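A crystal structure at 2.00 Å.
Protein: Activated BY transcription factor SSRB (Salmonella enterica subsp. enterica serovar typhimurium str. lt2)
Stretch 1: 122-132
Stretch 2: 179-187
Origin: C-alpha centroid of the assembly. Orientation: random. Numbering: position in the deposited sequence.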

ATOM      1  N   HIS A 122     -38.121 -13.217  14.425  1.00 23.53           N
ATOM      2  CA  HIS A 122     -37.358 -13.085  13.186  1.00 22.69           C
ATOM      3  C   HIS A 122     -35.834 -13.141  13.257  1.00 22.85           C
ATOM      4  O   HIS A 122     -35.188 -13.593  12.310  1.00 22.33           O
ATOM      5  CB  HIS A 122     -37.771 -11.788  12.491  1.00 23.64           C
ATOM      6  CG  HIS A 122     -39.223 -11.737  12.127  1.00 25.28           C
ATOM      7  ND1 HIS A 122     -39.861 -10.568  11.778  1.00 26.96           N
ATOM      8  CD2 HIS A 122     -40.156 -12.715  12.045  1.00 26.56           C
ATOM      9  CE1 HIS A 122     -41.127 -10.826  11.495  1.00 27.60           C
ATOM     10  NE2 HIS A 122     -41.330 -12.122  11.649  1.00 27.39           N
ATOM     11  N   LEU A 123     -35.257 -12.686  14.364  1.00 21.62           N
ATOM     12  CA  LEU A 123     -33.805 -12.670  14.493  1.00 22.64           C
ATOM     13  C   LEU A 123     -33.201 -13.725  15.402  1.00 23.00           C
ATOM     14  O   LEU A 123     -32.273 -14.427  15.012  1.00 22.86           O
ATOM     15  CB  LEU A 123     -33.338 -11.292  14.973  1.00 23.57           C
ATOM     16  CG  LEU A 123     -33.334 -10.166  13.941  1.00 24.83           C
ATOM     17  CD1 LEU A 123     -33.218  -8.825  14.637  1.00 25.70           C
ATOM     18  CD2 LEU A 123     -32.176 -10.375  12.979  1.00 25.24           C
ATOM     19  N   ILE A 124     -33.727 -13.831  16.616  1.00 23.63           N
ATOM     20  CA  ILE A 124     -33.194 -14.768  17.592  1.00 23.44           C
ATOM     21  C   ILE A 124     -33.083 -16.229  17.148  1.00 22.64           C
ATOM     22  O   ILE A 124     -32.116 -16.907  17.502  1.00 22.66           O
ATOM     23  CB  ILE A 124     -33.974 -14.644  18.924  1.00 25.29           C
ATOM     24  CG1 ILE A 124     -33.768 -13.225  19.476  1.00 26.73           C
ATOM     25  CG2 ILE A 124     -33.487 -15.678  19.935  1.00 25.20           C
ATOM     26  CD1 ILE A 124     -34.358 -12.983  20.849  1.00 28.17           C
ATOM     27  N   PRO A 125     -34.056 -16.739  16.373  1.00 23.02           N
ATOM     28  CA  PRO A 125     -33.941 -18.140  15.942  1.00 22.71           C
ATOM     29  C   PRO A 125     -32.675 -18.378  15.108  1.00 22.76           C
ATOM     30  O   PRO A 125     -31.936 -19.336  15.338  1.00 22.42           O
ATOM     31  CB  PRO A 125     -35.220 -18.353  15.136  1.00 23.46           C
ATOM     32  CG  PRO A 125     -36.201 -17.480  15.855  1.00 23.15           C
ATOM     33  CD  PRO A 125     -35.394 -16.207  16.061  1.00 22.01           C
ATOM     34  N   LEU A 126     -32.430 -17.499  14.142  1.00 21.63           N
ATOM     35  CA  LEU A 126     -31.250 -17.611  13.281  1.00 22.03           C
ATOM     36  C   LEU A 126     -29.974 -17.495  14.120  1.00 21.39           C
ATOM     37  O   LEU A 126     -29.084 -18.348  14.043  1.00 21.16           O
ATOM     38  CB  LEU A 126     -31.254 -16.495  12.231  1.00 22.16           C
ATOM     39  CG  LEU A 126     -30.581 -16.727  10.873  1.00 25.60           C
ATOM     40  CD1 LEU A 126     -30.313 -15.372  10.236  1.00 20.76           C
ATOM     41  CD2 LEU A 126     -29.291 -17.516  11.015  1.00 23.47           C
ATOM     42  N   ILE A 127     -29.888 -16.432  14.917  1.00 20.59           N
ATOM     43  CA  ILE A 127     -28.718 -16.200  15.761  1.00 21.22           C
ATOM     44  C   ILE A 127     -28.458 -17.367  16.708  1.00 21.26           C
ATOM     45  O   ILE A 127     -27.318 -17.810  16.860  1.00 22.25           O
ATOM     46  CB  ILE A 127     -28.877 -14.910  16.596  1.00 19.73           C
ATOM     47  CG1 ILE A 127     -29.034 -13.705  15.667  1.00 19.85           C
ATOM     48  CG2 ILE A 127     -27.661 -14.715  17.489  1.00 20.40           C
ATOM     49  CD1 ILE A 127     -29.419 -12.429  16.383  1.00 21.15           C
ATOM     50  N   SER A 128     -29.513 -17.864  17.346  1.00 22.78           N
ATOM     51  CA  SER A 128     -29.372 -18.984  18.271  1.00 22.19           C
ATOM     52  C   SER A 128     -28.859 -20.221  17.545  1.00 22.26           C
ATOM     53  O   SER A 128     -28.037 -20.970  18.077  1.00 21.93           O
ATOM     54  CB  SER A 128     -30.710 -19.290  18.942  1.00 23.53           C
ATOM     55  OG  SER A 128     -31.129 -18.193  19.732  1.00 25.33           O
ATOM     56  N   GLY A 129     -29.345 -20.432  16.327  1.00 22.84           N
ATOM     57  CA  GLY A 129     -28.907 -21.577  15.551  1.00 23.20           C
ATOM     58  C   GLY A 129     -27.420 -21.505  15.256  1.00 23.68           C
ATOM     59  O   GLY A 129     -26.709 -22.510  15.339  1.00 20.91           O
ATOM     60  N   ALA A 130     -26.950 -20.310  14.910  1.00 22.80           N
ATOM     61  CA  ALA A 130     -25.543 -20.096  14.601  1.00 23.27           C
ATOM     62  C   ALA A 130     -24.697 -20.307  15.851  1.00 22.93           C
ATOM     63  O   ALA A 130     -23.649 -20.954  15.807  1.00 23.28           O
ATOM     64  CB  ALA A 130     -25.339 -18.680  14.064  1.00 23.71           C
ATOM     65  N   LEU A 131     -25.167 -19.753  16.963  1.00 23.87           N
ATOM     66  CA  LEU A 131     -24.482 -19.861  18.244  1.00 24.72           C
ATOM     67  C   LEU A 131     -24.356 -21.323  18.683  1.00 25.58           C
ATOM     68  O   LEU A 131     -23.425 -21.680  19.405  1.00 25.38           O
ATOM     69  CB  LEU A 131     -25.245 -19.052  19.295  1.00 24.50           C
ATOM     70  CG  LEU A 131     -24.602 -17.822  19.946  1.00 27.62           C
ATOM     71  CD1 LEU A 131     -23.524 -17.217  19.069  1.00 24.54           C
ATOM     72  CD2 LEU A 131     -25.705 -16.812  20.251  1.00 25.12           C
ATOM     73  N   ARG A 132     -25.293 -22.163  18.253  1.00 27.01           N
ATOM     74  CA  ARG A 132     -25.239 -23.581  18.600  1.00 28.34           C
ATOM     75  C   ARG A 132     -24.004 -24.212  17.965  1.00 28.71           C
ATOM     76  O   ARG A 132     -23.325 -25.026  18.590  1.00 28.59           O
ATOM     77  CB  ARG A 132     -26.498 -24.314  18.122  1.00 30.93           C
ATOM     78  CG  ARG A 132     -27.568 -24.479  19.193  1.00 35.99           C
ATOM     79  CD  ARG A 132     -28.674 -25.425  18.731  1.00 39.59           C
ATOM     80  NE  ARG A 132     -29.594 -24.795  17.786  1.00 43.33           N
ATOM     81  CZ  ARG A 132     -30.521 -23.906  18.132  1.00 44.04           C
ATOM     82  NH1 ARG A 132     -30.652 -23.542  19.402  1.00 45.48           N
ATOM     83  NH2 ARG A 132     -31.315 -23.379  17.209  1.00 44.46           N
TER
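Stretch 2 179-187: LEYRRHGIN

Stretch 2 lies on stretch 1 as a small, apolar side-chain contact, in which the end of one helix and the turn that follows it settle on the first turns of another, with no hydrogen bond between them. The helix of residues 179-183 runs at 54° to helix 124-132 (signed crossing angle -54°), and the axes come no nearer than 12.3 Å, a gap wide enough that side chains must span it.

After the helix, the backbone of stretch 2 changes course: Gly185 takes a positive phi (74°), a conformation that favours glycine, and Ile186 follows in an extended one (-114/110). The backbone hydrogen bond from Ile186 N to Tyr181 O, 2.8 Å, ties this turn back to the helix. The CA atoms come closest at Ser128 and Ile186, 7.3 Å apart; Ile124 CA and His184 CA are 7.8 Å apart.

Ile186 is the main apolar knob of stretch 2. Its CD1 lies 3.9 Å from both Ile124 CG2 and Ile127 CG2, while its CG1 meets Leu131 CD2 at 4.0 Å, so residues spaced three, then four apart along one helix side receive it. Ile124, the residue most covered by stretch 2, also reaches the histidine: its CD1 sits over one face of the His184 ring, 3.9 Å from the ring centroid, a CH-pi contact.

The CA-to-CB bond of Tyr181 points sideways, yet the end of its side chain comes nearer. Ile127 CD1 packs at the ring edge, 4.0 Å from Tyr181 CE1, and Leu123 CD1 approaches Tyr181 OH at 3.7 Å; that hydroxyl is hydrogen-bonded elsewhere in the structure. Ser128 OG, 4.2 Å from Ile186 CD1, donates a hydrogen bond to Ile124 O in its own helix, 2.8 Å. The rule is spacing: Ile124, Ile127 and Leu131 receive one isoleucine, while Ser128 OG and Tyr181 OH make their hydrogen bonds away from the other stretch.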

ATOM      1  N   LEU A 179     -29.925  -6.642  27.556  1.00 20.19           N
ATOM      2  CA  LEU A 179     -30.458  -7.526  28.593  1.00 20.14           C
ATOM      3  C   LEU A 179     -31.414  -8.542  27.976  1.00 21.48           C
ATOM      4  O   LEU A 179     -31.403  -9.722  28.332  1.00 20.53           O
ATOM      5  CB  LEU A 179     -31.188  -6.710  29.662  1.00 21.90           C
ATOM      6  CG  LEU A 179     -30.302  -5.744  30.448  1.00 23.18           C
ATOM      7  CD1 LEU A 179     -31.153  -4.916  31.388  1.00 23.32           C
ATOM      8  CD2 LEU A 179     -29.250  -6.533  31.217  1.00 23.54           C
ATOM      9  N   GLU A 180     -32.243  -8.070  27.050  1.00 21.86           N
ATOM     10  CA  GLU A 180     -33.204  -8.922  26.351  1.00 24.21           C
ATOM     11  C   GLU A 180     -32.481 -10.067  25.641  1.00 23.56           C
ATOM     12  O   GLU A 180     -32.845 -11.236  25.790  1.00 22.83           O
ATOM     13  CB  GLU A 180     -33.989  -8.079  25.342  1.00 26.67           C
ATOM     14  CG  GLU A 180     -34.670  -8.846  24.211  1.00 31.58           C
ATOM     15  CD  GLU A 180     -35.688  -9.863  24.695  1.00 33.07           C
ATOM     16  OE1 GLU A 180     -36.216  -9.711  25.816  1.00 32.33           O
ATOM     17  OE2 GLU A 180     -35.972 -10.814  23.932  1.00 37.47           O
ATOM     18  N   TYR A 181     -31.450  -9.734  24.872  1.00 21.61           N
ATOM     19  CA  TYR A 181     -30.699 -10.756  24.162  1.00 21.45           C
ATOM     20  C   TYR A 181     -29.950 -11.696  25.107  1.00 21.69           C
ATOM     21  O   TYR A 181     -29.863 -12.896  24.849  1.00 22.11           O
ATOM     22  CB  TYR A 181     -29.733 -10.108  23.160  1.00 19.79           C
ATOM     23  CG  TYR A 181     -30.392  -9.779  21.831  1.00 20.00           C
ATOM     24  CD1 TYR A 181     -29.849 -10.233  20.630  1.00 21.09           C
ATOM     25  CD2 TYR A 181     -31.583  -9.054  21.780  1.00 19.52           C
ATOM     26  CE1 TYR A 181     -30.482  -9.979  19.408  1.00 21.85           C
ATOM     27  CE2 TYR A 181     -32.222  -8.796  20.568  1.00 20.42           C
ATOM     28  CZ  TYR A 181     -31.668  -9.260  19.387  1.00 21.47           C
ATOM     29  OH  TYR A 181     -32.303  -9.015  18.191  1.00 22.36           O
ATOM     30  N   ARG A 182     -29.425 -11.169  26.209  1.00 22.46           N
ATOM     31  CA  ARG A 182     -28.706 -12.016  27.155  1.00 24.03           C
ATOM     32  C   ARG A 182     -29.654 -13.053  27.761  1.00 24.91           C
ATOM     33  O   ARG A 182     -29.252 -14.184  28.046  1.00 24.96           O
ATOM     34  CB  ARG A 182     -28.062 -11.170  28.261  1.00 24.84           C
ATOM     35  CG  ARG A 182     -27.111 -11.969  29.145  1.00 29.82           C
ATOM     36  CD  ARG A 182     -26.140 -11.074  29.906  1.00 32.70           C
ATOM     37  NE  ARG A 182     -26.799 -10.228  30.896  1.00 34.07           N
ATOM     38  CZ  ARG A 182     -26.157  -9.370  31.684  1.00 34.84           C
ATOM     39  NH1 ARG A 182     -24.838  -9.247  31.594  1.00 34.94           N
ATOM     40  NH2 ARG A 182     -26.827  -8.639  32.563  1.00 34.01           N
ATOM     41  N   ARG A 183     -30.911 -12.669  27.952  1.00 25.02           N
ATOM     42  CA  ARG A 183     -31.913 -13.579  28.503  1.00 27.78           C
ATOM     43  C   ARG A 183     -32.154 -14.757  27.567  1.00 27.65           C
ATOM     44  O   ARG A 183     -32.538 -15.840  28.007  1.00 27.92           O
ATOM     45  CB  ARG A 183     -33.238 -12.850  28.722  1.00 31.75           C
ATOM     46  CG  ARG A 183     -33.361 -12.111  30.042  1.00 37.79           C
ATOM     47  CD  ARG A 183     -34.658 -11.329  30.053  1.00 41.50           C
ATOM     48  NE  ARG A 183     -35.762 -12.148  29.559  1.00 46.95           N
ATOM     49  CZ  ARG A 183     -36.764 -11.683  28.819  1.00 49.93           C
ATOM     50  NH1 ARG A 183     -36.800 -10.397  28.487  1.00 51.73           N
ATOM     51  NH2 ARG A 183     -37.720 -12.501  28.399  1.00 51.03           N
ATOM     52  N   HIS A 184     -31.933 -14.539  26.274  1.00 26.47           N
ATOM     53  CA  HIS A 184     -32.125 -15.581  25.272  1.00 26.32           C
ATOM     54  C   HIS A 184     -30.808 -16.267  24.920  1.00 25.55           C
ATOM     55  O   HIS A 184     -30.685 -16.908  23.874  1.00 26.95           O
ATOM     56  CB  HIS A 184     -32.772 -14.986  24.018  1.00 27.91           C
ATOM     57  CG  HIS A 184     -34.181 -14.525  24.234  1.00 28.69           C
ATOM     58  ND1 HIS A 184     -35.275 -15.301  23.915  1.00 30.52           N
ATOM     59  CD2 HIS A 184     -34.675 -13.387  24.774  1.00 29.42           C
ATOM     60  CE1 HIS A 184     -36.382 -14.660  24.249  1.00 29.46           C
ATOM     61  NE2 HIS A 184     -36.045 -13.496  24.774  1.00 31.27           N
ATOM     62  N   GLY A 185     -29.824 -16.123  25.802  1.00 24.29           N
ATOM     63  CA  GLY A 185     -28.525 -16.739  25.594  1.00 25.05           C
ATOM     64  C   GLY A 185     -27.649 -16.090  24.537  1.00 25.37           C
ATOM     65  O   GLY A 185     -26.738 -16.729  24.014  1.00 26.10           O
ATOM     66  N   ILE A 186     -27.906 -14.826  24.220  1.00 24.05           N
ATOM     67  CA  ILE A 186     -27.113 -14.130  23.211  1.00 22.63           C
ATOM     68  C   ILE A 186     -26.322 -12.986  23.840  1.00 23.08           C
ATOM     69  O   ILE A 186     -26.893 -11.976  24.264  1.00 22.52           O
ATOM     70  CB  ILE A 186     -28.012 -13.564  22.092  1.00 23.12           C
ATOM     71  CG1 ILE A 186     -28.880 -14.685  21.513  1.00 21.77           C
ATOM     72  CG2 ILE A 186     -27.153 -12.949  20.991  1.00 22.03           C
ATOM     73  CD1 ILE A 186     -29.951 -14.201  20.549  1.00 22.98           C
ATOM     74  N   ASN A 187     -25.005 -13.156  23.904  1.00 22.91           N
ATOM     75  CA  ASN A 187     -24.138 -12.138  24.483  1.00 23.80           C
ATOM     76  C   ASN A 187     -23.513 -11.280  23.396  1.00 23.88           C
ATOM     77  O   ASN A 187     -23.015 -11.789  22.392  1.00 24.72           O
ATOM     78  CB  ASN A 187     -23.041 -12.792  25.323  1.00 25.28           C
ATOM     79  CG  ASN A 187     -23.602 -13.623  26.462  1.00 29.33           C
ATOM     80  OD1 ASN A 187     -24.369 -13.126  27.286  1.00 32.64           O
ATOM     81  ND2 ASN A 187     -23.220 -14.892  26.515  1.00 32.45           N
TER